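Local coordinates for hypothetical Thioesterase Protein SP_1851 (Streptococcus pneumoniae serotype 4, PDB 4XY5) that probably hydrolyses acyl thioesters, as a PaaI-type thioesterase of the hotdog superfamily that assembles as a tetramer, at residues T52-I57 against N115-T120; G92-V95 against T101-M104. The protein carries 1 engineered substitution. All coordinates share one frame; numbering follows the deposited sequence.

Read from the N terminus, the chain passes through three short strands before it enters helix 47-64, which holds residues 52-57; these meet residues 115-120 of strand 115-127 across 57 intervening residues. Interaction 1 closes this long loop. Within it falls interaction 2, a short closure of five residues between strands 87-97 and 101-109, so the two contacts nest and do not cross. The local one builds a hairpin of the antiparallel sheet; the distant one sets the helix against the neighbouring strand of that sheet. Their centres lie about 12 Å apart, and they meet where Thr-120 packs on Val-103 and Ile-57 on Gly-92.

Interaction 1 (T52-I57 against N115-T120); sequences TLCAQI and NVCKAT. Engineered in segment 52-57: Ala-55 (natural residue Asp).
Cys-54, on the helix of a hotdog fold, meets Cys-117 and Ala-119 of the sheet that wraps it, a compact example of how such a helix is seated. The contact consists of apolar packing. The two thiols approach with SG of Cys-54 4.2 Å from SG of Cys-117, far beyond disulfide length, so they pack as reduced sulfurs. On the helix, SG of Cys-54 stands opposite its own carbonyl carbon (chi1 -66°), and on the strand, SG of Cys-117 lies between its backbone N and carbonyl carbon (chi1 65°); these rotations bring the two sulfurs together. Two residues further along the strand, CB of Ala-119 lies 4.2 Å from CB of the same Cys-54.

Hydrogen bonds are found within and beside the segments, not across them. Val-116 and Cys-117 both face Ile-108 in a classic beta bulge, and Ile-108 also packs on Cys-54. Lys-118 starts away from the helix; its NZ makes a weak hydrogen bond to OD1 of Asn-115 and a hydrogen bond to the carbonyl O of Ile-108. On the helix, the engineered Ala-55 (Asp in the natural sequence) packs on His-46 of the second subunit.

With small side chains and no hydrogen bond across it, this small buried contact relies on van der Waals packing, and its two thiols offer soft, polarisable surfaces in place of a directional bond.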
ATOM      1  N   THR A  52      -4.379  14.183   1.606  1.00  8.08           N
ATOM      2  CA  THR A  52      -5.711  14.634   1.946  1.00  7.60           C
ATOM      3  C   THR A  52      -6.446  15.141   0.694  1.00  8.44           C
ATOM      4  O   THR A  52      -7.644  14.906   0.541  1.00  8.50           O
ATOM      5  CB  THR A  52      -5.662  15.727   3.048  1.00  8.20           C
ATOM      6  OG1 THR A  52      -5.132  15.145   4.257  1.00  8.79           O
ATOM      7  CG2 THR A  52      -7.061  16.296   3.335  1.00  8.79           C
ATOM      8  N   LEU A  53      -5.731  15.818  -0.197  1.00  6.30           N
ATOM      9  CA  LEU A  53      -6.328  16.191  -1.484  1.00  8.89           C
ATOM     10  C   LEU A  53      -6.884  14.940  -2.173  1.00  9.69           C
ATOM     11  O   LEU A  53      -8.027  14.934  -2.631  1.00 10.71           O
ATOM     12  CB  LEU A  53      -5.310  16.886  -2.390  1.00 11.16           C
ATOM     13  CG  LEU A  53      -4.694  18.210  -1.929  1.00 11.43           C
ATOM     14  CD1 LEU A  53      -3.750  18.759  -2.991  1.00 11.01           C
ATOM     15  CD2 LEU A  53      -5.771  19.259  -1.602  1.00 11.40           C
ATOM     16  N   CYS A  54      -6.095  13.868  -2.204  1.00  8.25           N
ATOM     17  CA  CYS A  54      -6.524  12.643  -2.882  1.00  9.39           C
ATOM     18  C   CYS A  54      -7.716  11.978  -2.188  1.00  9.46           C
ATOM     19  O   CYS A  54      -8.645  11.495  -2.850  1.00  9.54           O
ATOM     20  CB  CYS A  54      -5.374  11.635  -2.974  1.00  9.58           C
ATOM     21  SG  CYS A  54      -4.042  12.180  -4.028  1.00 11.19           S
ATOM     22  N   ALA A  55      -7.686  11.940  -0.858  1.00  7.77           N
ATOM     23  CA  ALA A  55      -8.745  11.265  -0.107  1.00  9.35           C
ATOM     24  C   ALA A  55     -10.081  11.977  -0.239  1.00 10.00           C
ATOM     25  O   ALA A  55     -11.134  11.339  -0.341  1.00 10.06           O
ATOM     26  CB  ALA A  55      -8.368  11.142   1.364  1.00  9.63           C
ATOM     27  N   GLN A  56     -10.044  13.302  -0.208  1.00  8.87           N
ATOM     28  CA  GLN A  56     -11.262  14.071  -0.400  1.00 13.07           C
ATOM     29  C   GLN A  56     -11.853  13.806  -1.792  1.00 11.97           C
ATOM     30  O   GLN A  56     -13.058  13.551  -1.942  1.00 11.39           O
ATOM     31  CB  GLN A  56     -10.972  15.551  -0.202  1.00 11.18           C
ATOM     32  CG  GLN A  56     -12.193  16.452  -0.312  1.00 11.96           C
ATOM     33  CD  GLN A  56     -13.176  16.268   0.833  1.00 16.44           C
ATOM     34  OE1 GLN A  56     -12.957  15.471   1.750  1.00 15.68           O
ATOM     35  NE2 GLN A  56     -14.276  17.007   0.779  1.00 23.27           N
ATOM     36  N   ILE A  57     -10.997  13.800  -2.807  1.00 10.32           N
ATOM     37  CA  ILE A  57     -11.476  13.561  -4.167  1.00 11.15           C
ATOM     38  C   ILE A  57     -11.980  12.118  -4.302  1.00 11.36           C
ATOM     39  O   ILE A  57     -12.965  11.862  -4.990  1.00 13.09           O
ATOM     40  CB  ILE A  57     -10.382  13.903  -5.229  1.00 11.68           C
ATOM     41  CG1 ILE A  57     -10.519  15.367  -5.671  1.00 11.91           C
ATOM     42  CG2 ILE A  57     -10.516  13.032  -6.484  1.00 12.32           C
ATOM     43  CD1 ILE A  57     -10.498  16.392  -4.524  1.00 13.13           C
ATOM     44  N   ASN A 115       3.612  14.965 -13.209  1.00 21.88           N
ATOM     45  CA  ASN A 115       3.018  14.102 -12.185  1.00 20.34           C
ATOM     46  C   ASN A 115       3.565  14.373 -10.788  1.00 17.34           C
ATOM     47  O   ASN A 115       4.765  14.265 -10.563  1.00 21.14           O
ATOM     48  CB  ASN A 115       3.248  12.627 -12.539  1.00 21.82           C
ATOM     49  CG  ASN A 115       2.454  12.188 -13.746  1.00 25.47           C
ATOM     50  OD1 ASN A 115       1.388  12.726 -14.035  1.00 27.89           O
ATOM     51  ND2 ASN A 115       2.974  11.202 -14.462  1.00 36.40           N
ATOM     52  N   VAL A 116       2.685  14.701  -9.840  1.00 14.98           N
ATOM     53  CA  VAL A 116       3.112  14.965  -8.464  1.00 13.84           C
ATOM     54  C   VAL A 116       2.973  13.731  -7.550  1.00 15.05           C
ATOM     55  O   VAL A 116       3.924  13.351  -6.846  1.00 16.62           O
ATOM     56  CB  VAL A 116       2.318  16.150  -7.881  1.00 14.45           C
ATOM     57  CG1 VAL A 116       2.702  16.405  -6.427  1.00 14.78           C
ATOM     58  CG2 VAL A 116       2.584  17.390  -8.711  1.00 15.61           C
ATOM     59  N   CYS A 117       1.803  13.101  -7.552  1.00 12.77           N
ATOM     60  CA  CYS A 117       1.619  11.890  -6.748  1.00 10.94           C
ATOM     61  C   CYS A 117       0.437  11.086  -7.291  1.00 13.72           C
ATOM     62  O   CYS A 117      -0.365  11.613  -8.054  1.00 13.87           O
ATOM     63  CB  CYS A 117       1.420  12.237  -5.267  1.00 11.79           C
ATOM     64  SG  CYS A 117      -0.100  13.162  -4.913  1.00 13.15           S
ATOM     65  N   LYS A 118       0.368   9.804  -6.926  1.00 12.17           N
ATOM     66  CA  LYS A 118      -0.679   8.893  -7.390  1.00 12.07           C
ATOM     67  C   LYS A 118      -1.117   8.060  -6.202  1.00 12.13           C
ATOM     68  O   LYS A 118      -0.281   7.602  -5.435  1.00 13.55           O
ATOM     69  CB  LYS A 118      -0.177   7.972  -8.517  1.00 17.14           C
ATOM     70  CG  LYS A 118       0.646   8.655  -9.594  1.00 25.30           C
ATOM     71  CD  LYS A 118      -0.170   9.681 -10.339  1.00 28.69           C
ATOM     72  CE  LYS A 118       0.725  10.649 -11.086  1.00 28.01           C
ATOM     73  NZ  LYS A 118       0.014  11.886 -11.457  1.00 26.63           N
ATOM     74  N   ALA A 119      -2.419   7.858  -6.027  1.00 10.05           N
ATOM     75  CA  ALA A 119      -2.872   7.084  -4.878  1.00 11.27           C
ATOM     76  C   ALA A 119      -3.998   6.161  -5.276  1.00 12.69           C
ATOM     77  O   ALA A 119      -4.679   6.411  -6.257  1.00 13.48           O
ATOM     78  CB  ALA A 119      -3.320   8.009  -3.750  1.00  9.75           C
ATOM     79  N   THR A 120      -4.181   5.084  -4.519  1.00  9.89           N
ATOM     80  CA  THR A 120      -5.287   4.180  -4.767  1.00 10.09           C
ATOM     81  C   THR A 120      -6.016   3.984  -3.459  1.00 12.60           C
ATOM     82  O   THR A 120      -5.396   3.710  -2.428  1.00 13.42           O
ATOM     83  CB  THR A 120      -4.797   2.831  -5.334  1.00 13.96           C
ATOM     84  OG1 THR A 120      -4.210   3.064  -6.617  1.00 14.15           O
ATOM     85  CG2 THR A 120      -5.945   1.851  -5.483  1.00 14.02           C
TER

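Interaction 2 (G92-V95 against T101-M104); sequences GECV and TCVM
Strands 92-94 and 101-104 run antiparallel but splayed, with 142° between their directions and axes 5.7 Å apart at closest approach, an instance of a hairpin whose first strand turns a corner. Cys-94 and Met-104 form a non-hydrogen-bonded pair. Beside it, the N-H of Val-95 donates to the carbonyl O of Val-103 at 2.8 Å, with 145° at the hydrogen. A CA-H...O contact on the other flank brings CA of Met-104 within 3.3 Å of O of Glu-93.

Sulfur-bearing side chains share one face. There CB of Cys-94 rests 3.8 Å from SD of Met-104, whose chain bends at chi2 (-56°) to place the sulfur alongside the cysteine; SG of Cys-94 reaches CB of Cys-102 at 4.2 Å. At the corner, Val-95 and Val-103 touch obliquely through CG2 and CG1, 3.7 Å apart.

The face of Cys-94 and Met-104 is turned to helix 47-64, where both pack on Val-61 and Met-104 also reaches Ser-58 and Val-62. Val-95 and Val-103 instead meet Lys-118 and Leu-79 of the third subunit. Backbone bonds from Gly-92 to Val-28 of strand 27-33 and from Cys-102 to Met-123 of strand 115-127 tie the hairpin into the strands that flank it.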
ATOM      1  N   GLY A  92      -9.754  12.007  -9.881  1.00 11.67           N
ATOM      2  CA  GLY A  92     -10.077  10.715  -9.306  1.00 11.99           C
ATOM      3  C   GLY A  92     -11.075   9.978 -10.180  1.00 13.92           C
ATOM      4  O   GLY A  92     -11.941  10.598 -10.819  1.00 13.87           O
ATOM      5  N   GLU A  93     -10.955   8.661 -10.218  1.00 14.10           N
ATOM      6  CA  GLU A  93     -11.942   7.868 -10.925  1.00 16.85           C
ATOM      7  C   GLU A  93     -12.116   6.516 -10.261  1.00 17.78           C
ATOM      8  O   GLU A  93     -11.189   5.989  -9.650  1.00 16.99           O
ATOM      9  CB  GLU A  93     -11.551   7.696 -12.384  1.00 23.45           C
ATOM     10  CG  GLU A  93     -10.450   6.690 -12.616  1.00 20.76           C
ATOM     11  CD  GLU A  93     -10.198   6.442 -14.088  1.00 27.68           C
ATOM     12  OE1 GLU A  93      -9.627   7.334 -14.748  1.00 29.66           O
ATOM     13  OE2 GLU A  93     -10.573   5.360 -14.588  1.00 25.28           O
ATOM     14  N   CYS A  94     -13.318   5.964 -10.366  1.00 16.92           N
ATOM     15  CA  CYS A  94     -13.568   4.631  -9.858  1.00 14.28           C
ATOM     16  C   CYS A  94     -13.100   3.620 -10.881  1.00 17.80           C
ATOM     17  O   CYS A  94     -13.640   3.558 -11.985  1.00 18.11           O
ATOM     18  CB  CYS A  94     -15.046   4.424  -9.558  1.00 19.14           C
ATOM     19  SG  CYS A  94     -15.384   2.847  -8.771  1.00 19.52           S
ATOM     20  N   VAL A  95     -12.088   2.840 -10.530  1.00 16.86           N
ATOM     21  CA  VAL A  95     -11.582   1.839 -11.453  1.00 17.84           C
ATOM     22  C   VAL A  95     -12.314   0.530 -11.256  1.00 19.46           C
ATOM     23  O   VAL A  95     -12.395  -0.290 -12.174  1.00 22.56           O
ATOM     24  CB  VAL A  95     -10.065   1.617 -11.295  1.00 19.87           C
ATOM     25  CG1 VAL A  95      -9.329   2.890 -11.610  1.00 21.98           C
ATOM     26  CG2 VAL A  95      -9.744   1.144  -9.906  1.00 18.72           C
ATOM     27  N   THR A 101     -17.356  -2.914  -1.873  1.00 35.90           N
ATOM     28  CA  THR A 101     -16.165  -2.076  -1.931  1.00 27.69           C
ATOM     29  C   THR A 101     -15.989  -1.432  -3.297  1.00 21.47           C
ATOM     30  O   THR A 101     -16.422  -1.968  -4.318  1.00 25.80           O
ATOM     31  CB  THR A 101     -14.881  -2.885  -1.614  1.00 33.90           C
ATOM     32  OG1 THR A 101     -14.819  -4.027  -2.472  1.00 32.68           O
ATOM     33  CG2 THR A 101     -14.859  -3.352  -0.164  1.00 34.17           C
ATOM     34  N   CYS A 102     -15.342  -0.271  -3.303  1.00 22.24           N
ATOM     35  CA  CYS A 102     -14.944   0.387  -4.531  1.00 17.91           C
ATOM     36  C   CYS A 102     -13.452   0.669  -4.492  1.00 19.36           C
ATOM     37  O   CYS A 102     -12.882   0.891  -3.420  1.00 19.56           O
ATOM     38  CB  CYS A 102     -15.701   1.695  -4.731  1.00 21.50           C
ATOM     39  SG  CYS A 102     -17.412   1.493  -5.237  1.00 27.08           S
ATOM     40  N   VAL A 103     -12.826   0.672  -5.659  1.00 14.05           N
ATOM     41  CA  VAL A 103     -11.426   1.068  -5.751  1.00 15.38           C
ATOM     42  C   VAL A 103     -11.286   2.324  -6.604  1.00 13.46           C
ATOM     43  O   VAL A 103     -11.701   2.340  -7.761  1.00 13.84           O
ATOM     44  CB  VAL A 103     -10.556  -0.049  -6.340  1.00 15.80           C
ATOM     45  CG1 VAL A 103      -9.095   0.404  -6.386  1.00 14.42           C
ATOM     46  CG2 VAL A 103     -10.711  -1.325  -5.509  1.00 18.22           C
ATOM     47  N   MET A 104     -10.712   3.371  -6.019  1.00 13.51           N
ATOM     48  CA  MET A 104     -10.543   4.657  -6.699  1.00 16.61           C
ATOM     49  C   MET A 104      -9.077   4.908  -6.992  1.00 13.67           C
ATOM     50  O   MET A 104      -8.249   4.736  -6.102  1.00 14.77           O
ATOM     51  CB  MET A 104     -11.068   5.824  -5.847  1.00 13.04           C
ATOM     52  CG  MET A 104     -12.309   5.546  -5.008  1.00 21.31           C
ATOM     53  SD  MET A 104     -13.643   4.949  -6.038  1.00 22.92           S
ATOM     54  CE  MET A 104     -15.074   5.133  -5.015  1.00 25.84           C
TER